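Local atomic coordinates of ATP-dependent DNA helicase PIF1 (Candida albicans, PDB entry 7OTJ), a protein that couples ATP hydrolysis to 5'-3' unwinding of DNA and probably resolves G-quadruplex structures to keep nuclear and mitochondrial genomes stable. Residues G18-Y23 / K177-R182; L34-I39 / A60-G65; T101-I106 / Q138-G143. All coordinates share one frame; numbering follows the deposited sequence.

Contact 1: G18-Y23 / K177-R182; sequences GVSLFY and KETIQR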
ATOM      1  N   GLY A  18       4.659 -24.808   8.401  1.00 51.39           N
ATOM      2  CA  GLY A  18       5.639 -24.717   7.342  1.00 49.70           C
ATOM      3  C   GLY A  18       5.074 -24.827   5.943  1.00 50.41           C
ATOM      4  O   GLY A  18       5.827 -24.660   4.973  1.00 47.99           O
ATOM      5  N   VAL A  19       3.777 -25.101   5.807  1.00 48.76           N
ATOM      6  CA  VAL A  19       3.179 -25.277   4.489  1.00 51.86           C
ATOM      7  C   VAL A  19       3.146 -23.946   3.752  1.00 48.46           C
ATOM      8  O   VAL A  19       2.752 -22.915   4.314  1.00 45.21           O
ATOM      9  CB  VAL A  19       1.767 -25.868   4.615  1.00 57.87           C
ATOM     10  CG1 VAL A  19       1.173 -26.105   3.235  1.00 52.86           C
ATOM     11  CG2 VAL A  19       1.804 -27.153   5.425  1.00 46.46           C
ATOM     12  N   SER A  20       3.543 -23.967   2.483  1.00 45.25           N
ATOM     13  CA  SER A  20       3.366 -22.815   1.614  1.00 44.95           C
ATOM     14  C   SER A  20       1.909 -22.749   1.181  1.00 48.98           C
ATOM     15  O   SER A  20       1.360 -23.730   0.667  1.00 41.81           O
ATOM     16  CB  SER A  20       4.290 -22.907   0.401  1.00 41.26           C
ATOM     17  OG  SER A  20       5.627 -22.612   0.765  1.00 51.07           O
ATOM     18  N   LEU A  21       1.271 -21.607   1.416  1.00 42.85           N
ATOM     19  CA  LEU A  21      -0.160 -21.542   1.187  1.00 44.91           C
ATOM     20  C   LEU A  21      -0.587 -20.132   0.815  1.00 45.49           C
ATOM     21  O   LEU A  21       0.141 -19.153   1.017  1.00 41.08           O
ATOM     22  CB  LEU A  21      -0.935 -22.029   2.419  1.00 45.68           C
ATOM     23  CG  LEU A  21      -0.746 -21.356   3.781  1.00 44.53           C
ATOM     24  CD1 LEU A  21      -1.521 -20.029   3.883  1.00 47.03           C
ATOM     25  CD2 LEU A  21      -1.193 -22.318   4.870  1.00 41.62           C
ATOM     26  N   PHE A  22      -1.800 -20.055   0.282  1.00 47.50           N
ATOM     27  CA  PHE A  22      -2.501 -18.814   0.000  1.00 43.25           C
ATOM     28  C   PHE A  22      -3.807 -18.836   0.776  1.00 46.12           C
ATOM     29  O   PHE A  22      -4.557 -19.812   0.700  1.00 44.51           O
ATOM     30  CB  PHE A  22      -2.746 -18.678  -1.504  1.00 42.45           C
ATOM     31  CG  PHE A  22      -3.834 -17.702  -1.877  1.00 55.38           C
ATOM     32  CD1 PHE A  22      -3.718 -16.350  -1.592  1.00 49.18           C
ATOM     33  CD2 PHE A  22      -4.955 -18.139  -2.565  1.00 47.24           C
ATOM     34  CE1 PHE A  22      -4.710 -15.463  -1.962  1.00 43.18           C
ATOM     35  CE2 PHE A  22      -5.945 -17.260  -2.939  1.00 43.99           C
ATOM     36  CZ  PHE A  22      -5.825 -15.920  -2.642  1.00 44.82           C
ATOM     37  N   TYR A  23      -4.066 -17.796   1.555  1.00 39.43           N
ATOM     38  CA  TYR A  23      -5.339 -17.707   2.246  1.00 44.42           C
ATOM     39  C   TYR A  23      -6.056 -16.433   1.822  1.00 46.95           C
ATOM     40  O   TYR A  23      -5.432 -15.380   1.638  1.00 39.56           O
ATOM     41  CB  TYR A  23      -5.182 -17.812   3.766  1.00 42.24           C
ATOM     42  CG  TYR A  23      -4.560 -16.644   4.486  1.00 46.20           C
ATOM     43  CD1 TYR A  23      -5.355 -15.662   5.066  1.00 39.97           C
ATOM     44  CD2 TYR A  23      -3.183 -16.551   4.643  1.00 46.70           C
ATOM     45  CE1 TYR A  23      -4.793 -14.604   5.756  1.00 43.89           C
ATOM     46  CE2 TYR A  23      -2.613 -15.492   5.332  1.00 48.27           C
ATOM     47  CZ  TYR A  23      -3.424 -14.524   5.887  1.00 46.83           C
ATOM     48  OH  TYR A  23      -2.868 -13.468   6.576  1.00 44.70           O
ATOM     49  N   LYS A 177       1.560 -22.399  -9.078  1.00 45.82           N
ATOM     50  CA  LYS A 177       1.011 -23.749  -9.093  1.00 48.08           C
ATOM     51  C   LYS A 177       1.943 -24.760  -8.435  1.00 49.90           C
ATOM     52  O   LYS A 177       1.473 -25.743  -7.854  1.00 52.22           O
ATOM     53  CB  LYS A 177       0.694 -24.161 -10.530  1.00 47.85           C
ATOM     54  CG  LYS A 177      -0.256 -23.208 -11.221  1.00 47.82           C
ATOM     55  CD  LYS A 177      -0.597 -23.660 -12.630  1.00 61.60           C
ATOM     56  CE  LYS A 177      -1.517 -22.659 -13.319  1.00 52.20           C
ATOM     57  NZ  LYS A 177      -1.816 -23.046 -14.723  1.00 70.96           N
ATOM     58  N   GLU A 178       3.254 -24.546  -8.512  1.00 46.17           N
ATOM     59  CA  GLU A 178       4.185 -25.484  -7.905  1.00 54.20           C
ATOM     60  C   GLU A 178       4.504 -25.150  -6.450  1.00 55.22           C
ATOM     61  O   GLU A 178       5.006 -26.019  -5.732  1.00 45.78           O
ATOM     62  CB  GLU A 178       5.481 -25.555  -8.724  1.00 47.40           C
ATOM     63  CG  GLU A 178       6.425 -24.406  -8.489  1.00 50.25           C
ATOM     64  CD  GLU A 178       7.759 -24.609  -9.165  1.00 55.50           C
ATOM     65  OE1 GLU A 178       7.935 -25.640  -9.851  1.00 75.03           O
ATOM     66  OE2 GLU A 178       8.637 -23.738  -9.008  1.00 62.76           O
ATOM     67  N   THR A 179       4.186 -23.942  -5.982  1.00 50.23           N
ATOM     68  CA  THR A 179       4.521 -23.541  -4.617  1.00 49.34           C
ATOM     69  C   THR A 179       3.325 -23.590  -3.673  1.00 50.94           C
ATOM     70  O   THR A 179       3.432 -24.151  -2.577  1.00 49.72           O
ATOM     71  CB  THR A 179       5.122 -22.133  -4.590  1.00 45.68           C
ATOM     72  OG1 THR A 179       6.199 -22.045  -5.528  1.00 51.77           O
ATOM     73  CG2 THR A 179       5.655 -21.838  -3.202  1.00 48.97           C
ATOM     74  N   ILE A 180       2.201 -22.978  -4.058  1.00 47.64           N
ATOM     75  CA  ILE A 180       1.020 -22.935  -3.196  1.00 42.95           C
ATOM     76  C   ILE A 180       0.498 -24.350  -3.006  1.00 43.00           C
ATOM     77  O   ILE A 180       0.156 -25.040  -3.973  1.00 50.66           O
ATOM     78  CB  ILE A 180      -0.053 -22.014  -3.793  1.00 48.52           C
ATOM     79  CG1 ILE A 180       0.458 -20.578  -3.868  1.00 42.86           C
ATOM     80  CG2 ILE A 180      -1.350 -22.085  -2.991  1.00 41.14           C
ATOM     81  CD1 ILE A 180       0.859 -20.010  -2.529  1.00 45.61           C
ATOM     82  N   GLN A 181       0.472 -24.808  -1.760  1.00 47.63           N
ATOM     83  CA  GLN A 181       0.033 -26.162  -1.460  1.00 50.15           C
ATOM     84  C   GLN A 181      -1.390 -26.231  -0.929  1.00 47.47           C
ATOM     85  O   GLN A 181      -1.997 -27.308  -0.961  1.00 54.18           O
ATOM     86  CB  GLN A 181       0.980 -26.810  -0.446  1.00 45.03           C
ATOM     87  CG  GLN A 181       2.442 -26.705  -0.833  1.00 45.81           C
ATOM     88  CD  GLN A 181       3.346 -27.346   0.194  1.00 59.27           C
ATOM     89  OE1 GLN A 181       3.885 -26.670   1.075  1.00 49.72           O
ATOM     90  NE2 GLN A 181       3.508 -28.663   0.097  1.00 50.38           N
ATOM     91  N   ARG A 182      -1.931 -25.122  -0.441  1.00 49.77           N
ATOM     92  CA  ARG A 182      -3.227 -25.135   0.212  1.00 46.58           C
ATOM     93  C   ARG A 182      -3.833 -23.749   0.081  1.00 47.48           C
ATOM     94  O   ARG A 182      -3.118 -22.744   0.062  1.00 45.10           O
ATOM     95  CB  ARG A 182      -3.107 -25.539   1.689  1.00 50.73           C
ATOM     96  CG  ARG A 182      -4.374 -26.135   2.282  1.00 68.23           C
ATOM     97  CD  ARG A 182      -4.420 -25.983   3.803  1.00 64.11           C
ATOM     98  NE  ARG A 182      -5.415 -26.851   4.424  1.00 63.46           N
ATOM     99  CZ  ARG A 182      -6.729 -26.683   4.337  1.00 77.13           C
ATOM    100  NH1 ARG A 182      -7.256 -25.693   3.631  1.00 67.85           N
ATOM    101  NH2 ARG A 182      -7.535 -27.533   4.966  1.00 89.29           N
TER

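Contact 2: L34-I39 / A60-G65; sequences LLRSII and ACNIGG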
ATOM      1  N   LEU A  34      -4.738 -11.023  10.940  1.00 41.09           N
ATOM      2  CA  LEU A  34      -4.139 -12.340  11.132  1.00 49.94           C
ATOM      3  C   LEU A  34      -2.682 -12.355  10.682  1.00 46.25           C
ATOM      4  O   LEU A  34      -1.814 -12.910  11.367  1.00 47.99           O
ATOM      5  CB  LEU A  34      -4.950 -13.385  10.370  1.00 45.58           C
ATOM      6  CG  LEU A  34      -4.294 -14.750  10.168  1.00 49.75           C
ATOM      7  CD1 LEU A  34      -3.970 -15.418  11.504  1.00 46.64           C
ATOM      8  CD2 LEU A  34      -5.208 -15.614   9.324  1.00 47.90           C
ATOM      9  N   LEU A  35      -2.396 -11.711   9.550  1.00 44.07           N
ATOM     10  CA  LEU A  35      -1.041 -11.681   9.014  1.00 44.35           C
ATOM     11  C   LEU A  35      -0.057 -11.103  10.024  1.00 49.20           C
ATOM     12  O   LEU A  35       1.058 -11.616  10.178  1.00 52.67           O
ATOM     13  CB  LEU A  35      -1.024 -10.880   7.715  1.00 41.86           C
ATOM     14  CG  LEU A  35       0.108 -11.213   6.749  1.00 51.34           C
ATOM     15  CD1 LEU A  35       0.295 -12.726   6.672  1.00 44.20           C
ATOM     16  CD2 LEU A  35      -0.190 -10.617   5.376  1.00 39.74           C
ATOM     17  N   ARG A  36      -0.456 -10.049  10.741  1.00 50.19           N
ATOM     18  CA  ARG A  36       0.432  -9.481  11.748  1.00 44.72           C
ATOM     19  C   ARG A  36       0.696 -10.466  12.876  1.00 49.75           C
ATOM     20  O   ARG A  36       1.795 -10.478  13.441  1.00 50.53           O
ATOM     21  CB  ARG A  36      -0.154  -8.192  12.317  1.00 46.74           C
ATOM     22  CG  ARG A  36      -0.359  -7.088  11.306  1.00 48.42           C
ATOM     23  CD  ARG A  36      -0.664  -5.790  12.017  1.00 45.93           C
ATOM     24  NE  ARG A  36      -1.209  -4.789  11.113  1.00 61.11           N
ATOM     25  CZ  ARG A  36      -2.502  -4.628  10.872  1.00 55.08           C
ATOM     26  NH1 ARG A  36      -3.414  -5.391  11.454  1.00 60.89           N
ATOM     27  NH2 ARG A  36      -2.891  -3.676  10.028  1.00 57.05           N
ATOM     28  N   SER A  37      -0.288 -11.303  13.208  1.00 47.56           N
ATOM     29  CA  SER A  37      -0.046 -12.352  14.191  1.00 50.71           C
ATOM     30  C   SER A  37       0.869 -13.428  13.623  1.00 50.48           C
ATOM     31  O   SER A  37       1.739 -13.946  14.332  1.00 55.82           O
ATOM     32  CB  SER A  37      -1.366 -12.965  14.648  1.00 51.20           C
ATOM     33  OG  SER A  37      -2.080 -12.056  15.462  1.00 69.08           O
ATOM     34  N   ILE A  38       0.663 -13.798  12.358  1.00 45.21           N
ATOM     35  CA  ILE A  38       1.568 -14.729  11.690  1.00 50.34           C
ATOM     36  C   ILE A  38       3.005 -14.233  11.786  1.00 55.39           C
ATOM     37  O   ILE A  38       3.927 -14.996  12.097  1.00 52.38           O
ATOM     38  CB  ILE A  38       1.138 -14.937  10.228  1.00 48.50           C
ATOM     39  CG1 ILE A  38      -0.227 -15.623  10.166  1.00 44.17           C
ATOM     40  CG2 ILE A  38       2.186 -15.748   9.492  1.00 52.04           C
ATOM     41  CD1 ILE A  38      -0.803 -15.706   8.769  1.00 44.07           C
ATOM     42  N   ILE A  39       3.214 -12.943  11.493  1.00 56.45           N
ATOM     43  CA  ILE A  39       4.554 -12.354  11.527  1.00 47.47           C
ATOM     44  C   ILE A  39       5.169 -12.485  12.917  1.00 53.87           C
ATOM     45  O   ILE A  39       6.311 -12.937  13.073  1.00 58.62           O
ATOM     46  CB  ILE A  39       4.500 -10.886  11.063  1.00 42.49           C
ATOM     47  CG1 ILE A  39       4.099 -10.808   9.590  1.00 46.34           C
ATOM     48  CG2 ILE A  39       5.828 -10.184  11.288  1.00 43.43           C
ATOM     49  CD1 ILE A  39       3.695  -9.423   9.146  1.00 40.42           C
ATOM     50  N   ALA A  60       1.999  -2.382   2.424  1.00 39.17           N
ATOM     51  CA  ALA A  60       3.110  -2.975   3.156  1.00 45.32           C
ATOM     52  C   ALA A  60       3.265  -2.330   4.526  1.00 45.17           C
ATOM     53  O   ALA A  60       3.516  -3.027   5.520  1.00 40.44           O
ATOM     54  CB  ALA A  60       4.405  -2.862   2.349  1.00 41.34           C
ATOM     55  N   CYS A  61       3.101  -1.005   4.601  1.00 40.40           N
ATOM     56  CA  CYS A  61       3.124  -0.332   5.894  1.00 41.57           C
ATOM     57  C   CYS A  61       2.024  -0.852   6.803  1.00 42.70           C
ATOM     58  O   CYS A  61       2.185  -0.870   8.029  1.00 59.94           O
ATOM     59  CB  CYS A  61       2.966   1.178   5.714  1.00 52.85           C
ATOM     60  SG  CYS A  61       4.265   1.995   4.763  1.00 70.76           S
ATOM     61  N   ASN A  62       0.902  -1.279   6.224  1.00 40.11           N
ATOM     62  CA  ASN A  62      -0.205  -1.784   7.024  1.00 44.46           C
ATOM     63  C   ASN A  62       0.154  -3.068   7.771  1.00 43.61           C
ATOM     64  O   ASN A  62      -0.552  -3.445   8.712  1.00 44.13           O
ATOM     65  CB  ASN A  62      -1.425  -2.001   6.125  1.00 38.85           C
ATOM     66  CG  ASN A  62      -2.655  -2.397   6.901  1.00 38.83           C
ATOM     67  OD1 ASN A  62      -3.220  -3.464   6.677  1.00 50.84           O
ATOM     68  ND2 ASN A  62      -3.073  -1.545   7.829  1.00 41.32           N
ATOM     69  N   ILE A  63       1.226  -3.753   7.379  1.00 48.27           N
ATOM     70  CA  ILE A  63       1.650  -4.964   8.072  1.00 44.77           C
ATOM     71  C   ILE A  63       3.116  -4.848   8.463  1.00 40.82           C
ATOM     72  O   ILE A  63       3.791  -5.858   8.684  1.00 53.02           O
ATOM     73  CB  ILE A  63       1.406  -6.210   7.209  1.00 38.70           C
ATOM     74  CG1 ILE A  63       2.111  -6.055   5.865  1.00 38.15           C
ATOM     75  CG2 ILE A  63      -0.086  -6.432   7.016  1.00 38.05           C
ATOM     76  CD1 ILE A  63       2.001  -7.265   4.988  1.00 37.33           C
ATOM     77  N   GLY A  64       3.619  -3.619   8.538  1.00 46.35           N
ATOM     78  CA  GLY A  64       5.009  -3.396   8.912  1.00 42.90           C
ATOM     79  C   GLY A  64       6.006  -4.025   7.962  1.00 49.68           C
ATOM     80  O   GLY A  64       6.996  -4.619   8.404  1.00 48.55           O
ATOM     81  N   GLY A  65       5.787  -3.877   6.660  1.00 49.16           N
ATOM     82  CA  GLY A  65       6.683  -4.466   5.693  1.00 42.13           C
ATOM     83  C   GLY A  65       7.138  -3.506   4.614  1.00 47.13           C
ATOM     84  O   GLY A  65       7.071  -2.283   4.772  1.00 46.86           O
TER

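Contact 3: T101-I106 / Q138-G143; sequences TRVLII and QLVACG. With PO4 (phosphate ion), chain P.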
ATOM      1  N   THR A 101      16.313 -15.502   4.058  1.00 45.11           N
ATOM      2  CA  THR A 101      14.857 -15.533   4.161  1.00 52.67           C
ATOM      3  C   THR A 101      14.358 -16.971   4.250  1.00 49.43           C
ATOM      4  O   THR A 101      14.748 -17.824   3.448  1.00 43.91           O
ATOM      5  CB  THR A 101      14.209 -14.820   2.964  1.00 48.64           C
ATOM      6  OG1 THR A 101      14.441 -13.411   3.048  1.00 47.33           O
ATOM      7  CG2 THR A 101      12.704 -15.061   2.941  1.00 42.50           C
ATOM      8  N   ARG A 102      13.484 -17.234   5.225  1.00 51.73           N
ATOM      9  CA  ARG A 102      12.833 -18.532   5.370  1.00 46.43           C
ATOM     10  C   ARG A 102      11.369 -18.522   4.972  1.00 50.87           C
ATOM     11  O   ARG A 102      10.882 -19.520   4.438  1.00 50.38           O
ATOM     12  CB  ARG A 102      12.936 -19.031   6.816  1.00 47.25           C
ATOM     13  CG  ARG A 102      14.357 -19.213   7.307  1.00 55.50           C
ATOM     14  CD  ARG A 102      15.089 -20.276   6.501  1.00 51.09           C
ATOM     15  NE  ARG A 102      14.429 -21.572   6.587  1.00 56.39           N
ATOM     16  CZ  ARG A 102      14.601 -22.435   7.579  1.00 55.00           C
ATOM     17  NH1 ARG A 102      15.427 -22.178   8.581  1.00 49.44           N
ATOM     18  NH2 ARG A 102      13.918 -23.579   7.571  1.00 51.42           N
ATOM     19  N   VAL A 103      10.658 -17.424   5.222  1.00 43.93           N
ATOM     20  CA  VAL A 103       9.257 -17.285   4.859  1.00 44.24           C
ATOM     21  C   VAL A 103       9.098 -15.984   4.089  1.00 46.31           C
ATOM     22  O   VAL A 103       9.635 -14.946   4.492  1.00 48.78           O
ATOM     23  CB  VAL A 103       8.344 -17.289   6.104  1.00 48.47           C
ATOM     24  CG1 VAL A 103       6.871 -17.142   5.706  1.00 41.23           C
ATOM     25  CG2 VAL A 103       8.566 -18.536   6.931  1.00 42.19           C
ATOM     26  N   LEU A 104       8.336 -16.028   2.999  1.00 40.56           N
ATOM     27  CA  LEU A 104       8.029 -14.837   2.215  1.00 43.77           C
ATOM     28  C   LEU A 104       6.527 -14.615   2.285  1.00 46.37           C
ATOM     29  O   LEU A 104       5.747 -15.418   1.757  1.00 43.90           O
ATOM     30  CB  LEU A 104       8.497 -14.975   0.769  1.00 45.94           C
ATOM     31  CG  LEU A 104       8.131 -13.821  -0.170  1.00 41.53           C
ATOM     32  CD1 LEU A 104       8.594 -12.485   0.384  1.00 38.38           C
ATOM     33  CD2 LEU A 104       8.733 -14.055  -1.541  1.00 38.58           C
ATOM     34  N   ILE A 105       6.134 -13.530   2.945  1.00 41.35           N
ATOM     35  CA  ILE A 105       4.743 -13.118   3.064  1.00 43.54           C
ATOM     36  C   ILE A 105       4.471 -12.065   2.002  1.00 40.93           C
ATOM     37  O   ILE A 105       5.239 -11.104   1.864  1.00 39.55           O
ATOM     38  CB  ILE A 105       4.449 -12.575   4.473  1.00 44.55           C
ATOM     39  CG1 ILE A 105       4.554 -13.699   5.511  1.00 38.28           C
ATOM     40  CG2 ILE A 105       3.094 -11.887   4.509  1.00 37.10           C
ATOM     41  CD1 ILE A 105       4.494 -13.218   6.945  1.00 39.04           C
ATOM     42  N   ILE A 106       3.386 -12.234   1.252  1.00 41.51           N
ATOM     43  CA  ILE A 106       2.974 -11.263   0.241  1.00 39.12           C
ATOM     44  C   ILE A 106       1.511 -10.936   0.501  1.00 40.80           C
ATOM     45  O   ILE A 106       0.622 -11.730   0.167  1.00 40.15           O
ATOM     46  CB  ILE A 106       3.164 -11.774  -1.190  1.00 38.69           C
ATOM     47  CG1 ILE A 106       4.560 -12.369  -1.377  1.00 37.98           C
ATOM     48  CG2 ILE A 106       2.911 -10.642  -2.181  1.00 36.18           C
ATOM     49  CD1 ILE A 106       4.773 -12.955  -2.748  1.00 37.01           C
ATOM     50  N   GLN A 138       9.282 -20.611   2.342  1.00 41.39           N
ATOM     51  CA  GLN A 138       7.856 -20.819   2.544  1.00 43.51           C
ATOM     52  C   GLN A 138       7.096 -19.597   2.026  1.00 51.44           C
ATOM     53  O   GLN A 138       7.303 -18.476   2.505  1.00 39.55           O
ATOM     54  CB  GLN A 138       7.547 -21.065   4.019  1.00 49.87           C
ATOM     55  CG  GLN A 138       6.063 -21.286   4.313  1.00 46.76           C
ATOM     56  CD  GLN A 138       5.756 -21.305   5.802  1.00 49.07           C
ATOM     57  OE1 GLN A 138       6.654 -21.202   6.638  1.00 57.37           O
ATOM     58  NE2 GLN A 138       4.478 -21.434   6.139  1.00 44.68           N
ATOM     59  N   LEU A 139       6.234 -19.807   1.040  1.00 45.11           N
ATOM     60  CA  LEU A 139       5.457 -18.722   0.465  1.00 49.85           C
ATOM     61  C   LEU A 139       4.117 -18.631   1.183  1.00 44.92           C
ATOM     62  O   LEU A 139       3.405 -19.633   1.307  1.00 38.89           O
ATOM     63  CB  LEU A 139       5.258 -18.952  -1.032  1.00 48.39           C
ATOM     64  CG  LEU A 139       4.489 -17.887  -1.806  1.00 41.33           C
ATOM     65  CD1 LEU A 139       5.218 -16.560  -1.733  1.00 37.85           C
ATOM     66  CD2 LEU A 139       4.327 -18.330  -3.244  1.00 38.75           C
ATOM     67  N   VAL A 140       3.792 -17.436   1.675  1.00 37.87           N
ATOM     68  CA  VAL A 140       2.515 -17.163   2.336  1.00 40.84           C
ATOM     69  C   VAL A 140       1.862 -16.021   1.570  1.00 37.61           C
ATOM     70  O   VAL A 140       2.196 -14.849   1.782  1.00 36.61           O
ATOM     71  CB  VAL A 140       2.678 -16.807   3.818  1.00 42.59           C
ATOM     72  CG1 VAL A 140       1.312 -16.453   4.435  1.00 37.78           C
ATOM     73  CG2 VAL A 140       3.362 -17.946   4.591  1.00 38.86           C
ATOM     74  N   ALA A 141       0.959 -16.355   0.654  1.00 36.86           N
ATOM     75  CA  ALA A 141       0.233 -15.357  -0.114  1.00 41.17           C
ATOM     76  C   ALA A 141      -1.088 -15.025   0.563  1.00 38.54           C
ATOM     77  O   ALA A 141      -1.792 -15.913   1.053  1.00 40.61           O
ATOM     78  CB  ALA A 141      -0.023 -15.851  -1.537  1.00 36.72           C
ATOM     79  N   CYS A 142      -1.441 -13.746   0.549  1.00 41.47           N
ATOM     80  CA  CYS A 142      -2.616 -13.269   1.263  1.00 41.07           C
ATOM     81  C   CYS A 142      -3.279 -12.173   0.444  1.00 47.46           C
ATOM     82  O   CYS A 142      -2.617 -11.208   0.053  1.00 46.18           O
ATOM     83  CB  CYS A 142      -2.229 -12.754   2.652  1.00 39.54           C
ATOM     84  SG  CYS A 142      -3.553 -11.953   3.561  1.00 43.83           S
ATOM     85  N   GLY A 143      -4.573 -12.316   0.182  1.00 47.14           N
ATOM     86  CA  GLY A 143      -5.280 -11.277  -0.543  1.00 44.16           C
ATOM     87  C   GLY A 143      -6.602 -11.789  -1.091  1.00 49.57           C
ATOM     88  O   GLY A 143      -7.143 -12.790  -0.624  1.00 42.98           O
TER
HETATM   89  P   PO4 P1012      10.320 -23.577   6.663  1.00118.33           P
HETATM   90  O1  PO4 P1012      11.143 -24.667   7.312  1.00100.67           O
HETATM   91  O2  PO4 P1012       9.227 -24.215   5.838  1.00 90.92           O
HETATM   92  O3  PO4 P1012      11.188 -22.719   5.769  1.00 75.90           O
HETATM   93  O4  PO4 P1012       9.701 -22.709   7.731  1.00 67.23           O

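Contact 1: G18-Y23 / K177-R182
The side-chain amide of Gln181 is the flat group that works across this contact. Its OE1 takes the backbone N-H of Ser20 at 3.1 Å, in the carbonyl plane and on a lone pair. Above that plane, on the oxygen side, sits the methyl CG1 of Val19, 3.5 Å from OE1. The two side chains cross obliquely. In Gln181, chi1 (-51°) sets CG beside the backbone N, and the extended chain beyond it ends with OE1 at Ser20 N. The other flat group, the ring of Phe22, turns away from residues 177-182. Trp176 meets it edge-to-face, and Phe145 packs on it with the ring planes inclined.

The CB of Phe22 does touch the second segment, 4.0 Å from Ile180 CG2. Ile180 CD1 lies against the backbone of Leu21, 3.6 Å from its C atom. Thr179 adds its CG2, which reaches the CB of Ser20. The OG of Ser20 is used by the backbone N of Leu139 in the neighbouring strand.

Two backbone bonds complete the join. Gln181 N donates to Ser20 O at 2.8 Å. Phe22 N donates to Arg182 O at 3.0 Å. Phe22 also bonds to the backbone of Ile184. Strand 182-186 runs parallel to strand 21-25 and is an outermost strand of the ATPase-domain sheet within this chain. Strand 21-25 leads into the P-loop.

Helix 174-179 ends just before this pairing starts. Gln181 serves both polar backbone atoms of buried Ser20: its OE1 takes the N-H and its own N-H goes to the C=O. One residue thus satisfies both groups ahead of the regular strand pairing, and Ile180 adds an apolar contact beside the bonds.

Contact 2: L34-I39 / A60-G65
The helix that follows the P-loop meets the end of helix 57-61 here, and Arg36 and Ile63 carry the contact. Arg36 comes side-on to the backbone carbonyl of Asn62. Its NE donates to Asn62 O at 2.8 Å and its NH2 to the same oxygen at 2.7 Å. Both donors lie in the carbonyl plane. The oxygen itself is tilted about 20° out of the guanidinium plane, and the N-H bonds are bent, as expected when two donors share one atom. The Arg36 chain, extended from CG to NE, puts NE within bonding distance of the Asn62 carbonyl.

The side-chain amide of Asn62 stands almost at right angles to the guanidinium, with the planes 79° apart. Its approach to Arg36 NH2 is not a hydrogen bond, and the placing of its ND2 beside that nitrogen is doubtful.

Residues 60-65 form a Schellman motif that ends helix 57-61. Gly65 N reaches Ala60 O at 2.7 Å, and Gly64 N reaches Cys61 O. Gly64 has the positive phi of the motif. A type I turn from Cys61 to Gly64 brings the Asn62 carbonyl and the Ile63 side chain to the helix of residues 34-39.

Ile63 provides the apolar half. Its CD1 meets Leu35 CD2 at 4.0 Å. Its CB lies 4.4 Å from Ile39 CD1, a looser apolar pair. Beneath this group lies the sheet, where Val52 of strand 50-54 touches both Ile39 and Ile63. On the nucleotide side, the side chain of Asn62 is about 5 Å from the bound ADP and about 5 Å from the magnesium ion.

Contact 3: T101-I106 / Q138-G143
Val103 and Gln138 lie side by side on one face of the sheet and point the same way. Val103 CG2 lies against Gln138 CB, at 4.0 Å, and against the side-chain oxygen OE1. Ile105 and Val140 repeat this on the same face, with Ile105 CG1 4.0 Å from Val140 CB. Val103 CG1 also meets Val140 CG2 at 3.8 Å. On the other face Ile106 CD1 meets Leu139 CD1 at 3.8 Å.

The strands are parallel: the directions of 103-106 and 138-143 differ by 14°. Five backbone bonds join them, from Gln138 N to Arg102 O through to Cys142 N to Ile106 O. At the start of the pairing, bent Arg102 makes a weak bond, 3.4 Å, from NH2 to O3 of a phosphate ion, which probably comes from the crystallisation liquor. Gln138 NE2 bonds to the carbonyls of Val15 and Val19.

Helix 114-128 links the two strands in a beta-alpha-beta unit. Strand 103-107 runs on to Glu108, which lines the tetrafluoroaluminate pocket. Strand 50-54 flanks strand 103-107, strand 21-25 flanks 138-143, and helix 31-45 packs over the face of Val103 and Ile105.

Overall arrangement
All three contacts belong to the PIF1-like helicase domain with its parallel P-loop sheet. Contact 3 is a buried join between two central strands, made by regular backbone bonds and aliphatic side chains. Contact 1 lies at a border of the same sheet and is partly buried, and there a glutamine amide adds to the backbone bonds. The two share neighbouring strands: Leu21 N lies 2.9 Å from Leu139 O. Contact 2 is also buried and packs a helix and a turn against the sheet; an arginine held by a backbone carbonyl takes part instead of strand pairing. Leu35 and Ile39 pack on Ile105 of contact 3, while Tyr23 of contact 1 reaches Leu34, Leu35 and Ile38.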